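Local coordinates for VP24 (White spot syndrome virus, PDB 5HLJ), which is a major envelope protein of the virus, a beta-rich structural component that probably helps to build the virion surface, at residues 102-107 with 170-175. Sequence-based numbering, arbitrary orientation.
Sequences KRDITV and PGNDLF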
loop_
_atom_site.group_PDB
_atom_site.type_symbol
_atom_site.label_atom_id
_atom_site.label_comp_id
_atom_site.label_asym_id
_atom_site.label_seq_id
_atom_site.Cartn_x
_atom_site.Cartn_y
_atom_site.Cartn_z
ATOM N N LYS A 102 -6.338 2.835 25.238
ATOM C CA LYS A 102 -7.595 2.364 25.806
ATOM C C LYS A 102 -8.367 1.435 24.865
ATOM O O LYS A 102 -9.457 0.983 25.203
ATOM C CB LYS A 102 -8.482 3.550 26.185
ATOM C CG LYS A 102 -7.942 4.420 27.317
ATOM C CD LYS A 102 -8.867 5.611 27.554
ATOM C CE LYS A 102 -8.352 6.543 28.648
ATOM N NZ LYS A 102 -9.228 7.751 28.807
ATOM N N ARG A 103 -7.816 1.138 23.690
ATOM C CA ARG A 103 -8.511 0.238 22.770
ATOM C C ARG A 103 -7.599 -0.731 22.046
ATOM O O ARG A 103 -6.415 -0.475 21.862
ATOM C CB ARG A 103 -9.298 1.026 21.729
ATOM C CG ARG A 103 -10.670 1.418 22.195
ATOM C CD ARG A 103 -11.522 1.963 21.062
ATOM N NE ARG A 103 -11.632 1.079 19.901
ATOM C CZ ARG A 103 -12.556 1.233 18.955
ATOM N NH1 ARG A 103 -13.428 2.227 19.045
ATOM N NH2 ARG A 103 -12.623 0.400 17.926
ATOM N N ASP A 104 -8.182 -1.856 21.652
ATOM C CA ASP A 104 -7.559 -2.754 20.698
ATOM C C ASP A 104 -7.201 -2.006 19.411
ATOM O O ASP A 104 -7.933 -1.113 18.974
ATOM C CB ASP A 104 -8.493 -3.918 20.384
ATOM C CG ASP A 104 -8.585 -4.923 21.528
ATOM O OD1 ASP A 104 -9.378 -5.881 21.404
ATOM O OD2 ASP A 104 -7.842 -4.788 22.527
ATOM N N ILE A 105 -6.067 -2.371 18.824
ATOM C CA ILE A 105 -5.606 -1.807 17.561
ATOM C C ILE A 105 -5.346 -2.925 16.567
ATOM O O ILE A 105 -4.736 -3.929 16.926
ATOM C CB ILE A 105 -4.313 -1.010 17.743
ATOM C CG1 ILE A 105 -4.543 0.172 18.685
ATOM C CG2 ILE A 105 -3.765 -0.572 16.396
ATOM C CD1 ILE A 105 -3.270 0.840 19.092
ATOM N N THR A 106 -5.809 -2.774 15.331
ATOM C CA THR A 106 -5.436 -3.723 14.289
ATOM C C THR A 106 -4.337 -3.116 13.414
ATOM O O THR A 106 -4.429 -1.958 12.980
ATOM C CB THR A 106 -6.644 -4.151 13.402
ATOM O OG1 THR A 106 -7.679 -4.722 14.220
ATOM C CG2 THR A 106 -6.215 -5.203 12.356
ATOM N N VAL A 107 -3.274 -3.875 13.190
ATOM C CA VAL A 107 -2.321 -3.503 12.157
ATOM C C VAL A 107 -2.810 -4.120 10.847
ATOM O O VAL A 107 -2.764 -5.331 10.674
ATOM C CB VAL A 107 -0.885 -3.956 12.503
ATOM C CG1 VAL A 107 0.111 -3.426 11.472
ATOM C CG2 VAL A 107 -0.507 -3.445 13.886
ATOM N N PRO A 170 -8.554 1.285 14.585
ATOM C CA PRO A 170 -9.174 0.908 15.858
ATOM C C PRO A 170 -9.891 -0.426 15.795
ATOM O O PRO A 170 -10.450 -0.767 14.759
ATOM C CB PRO A 170 -10.188 2.038 16.107
ATOM C CG PRO A 170 -9.831 3.125 15.138
ATOM C CD PRO A 170 -9.228 2.442 13.968
ATOM N N GLY A 171 -9.885 -1.169 16.896
ATOM C CA GLY A 171 -10.751 -2.326 17.008
ATOM C C GLY A 171 -10.036 -3.614 16.676
ATOM O O GLY A 171 -8.810 -3.640 16.495
ATOM N N ASN A 172 -10.808 -4.690 16.582
ATOM C CA ASN A 172 -10.245 -6.022 16.489
ATOM C C ASN A 172 -11.010 -6.920 15.514
ATOM O O ASN A 172 -10.747 -8.120 15.443
ATOM C CB ASN A 172 -10.212 -6.652 17.882
ATOM C CG ASN A 172 -11.572 -6.619 18.566
ATOM O OD1 ASN A 172 -12.584 -6.977 17.969
ATOM N ND2 ASN A 172 -11.601 -6.155 19.814
ATOM N N ASP A 173 -11.944 -6.333 14.765
ATOM C CA ASP A 173 -12.756 -7.101 13.816
ATOM C C ASP A 173 -11.933 -7.645 12.654
ATOM O O ASP A 173 -11.189 -6.910 11.997
ATOM C CB ASP A 173 -13.909 -6.249 13.266
ATOM C CG ASP A 173 -15.033 -6.062 14.268
ATOM O OD1 ASP A 173 -15.482 -7.069 14.867
ATOM O OD2 ASP A 173 -15.466 -4.900 14.453
ATOM N N LEU A 174 -12.073 -8.941 12.412
ATOM C CA LEU A 174 -11.366 -9.615 11.326
ATOM C C LEU A 174 -12.327 -10.506 10.545
ATOM O O LEU A 174 -13.406 -10.873 11.037
ATOM C CB LEU A 174 -10.213 -10.457 11.865
ATOM C CG LEU A 174 -9.057 -9.751 12.575
ATOM C CD1 LEU A 174 -8.151 -10.789 13.220
ATOM C CD2 LEU A 174 -8.268 -8.871 11.608
ATOM N N PHE A 175 -11.927 -10.853 9.330
ATOM C CA PHE A 175 -12.719 -11.730 8.488
ATOM C C PHE A 175 -13.056 -13.049 9.188
ATOM O O PHE A 175 -12.173 -13.732 9.705
ATOM C CB PHE A 175 -11.976 -12.006 7.181
ATOM C CG PHE A 175 -12.772 -12.810 6.195
ATOM C CD1 PHE A 175 -13.937 -12.290 5.633
ATOM C CD2 PHE A 175 -12.358 -14.083 5.825
ATOM C CE1 PHE A 175 -14.680 -13.027 4.722
ATOM C CE2 PHE A 175 -13.094 -14.828 4.911
ATOM C CZ PHE A 175 -14.254 -14.292 4.353
HETATM O O HOH W 1 -9.983 -4.696 12.715
#
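Thr106 and Asp104 each reach across with a side-chain oxygen to the chain that runs on from strand 161-170. The Thr106 hydroxyl donates to the carbonyl of Gly171, with OG1 2.8 Å from Gly171 O and lying above the carbonyl plane. OG1 is placed beside its own backbone N (chi1 -58°), and it also accepts from a water that donates to Asp173 O, 2.6 Å from the water oxygen. One hydroxyl thus grips the departing chain twice, directly at Gly171 and through solvent two residues on. Asp104 takes the amide of Asn172 instead: Asn172 ND2 lies 2.7 Å from Asp104 OD1, on the anti lone pair of that oxygen, and OD1 sits close to the plane of the amide. This hydrogen bond is nearly straight (N-H...O 160°), while the carboxylate and amide planes are turned 63° against each other. Between these side-chain bonds, Gly171 N donates to Asp104 O (2.9 Å), just past the antiparallel non-hydrogen-bonded pair Ile105–Pro170, where the two strands still run side by side. The Arg103 chain is bent at chi3. One face of its guanidinium, near the rim, packs against Pro170 CB, which is 3.5 Å from Arg103 NH2; Gly171 CA sits at the guanidinium edge, 3.4 Å from the same NH2.

Farther out, Lys138 forms a salt bridge with Asp104 OD1 and the backbone N of Lys139 binds OD2, so both carboxylate oxygens are held from the side of the neighbouring strand 135-137. Pro170 also packs on Arg44 of a second subunit. The shared OD1, bound by an amide and an ammonium, probably keeps Asp104 ionised, and these polar links fasten the chain to the start of strand 105-114 where regular strand pairing gives out.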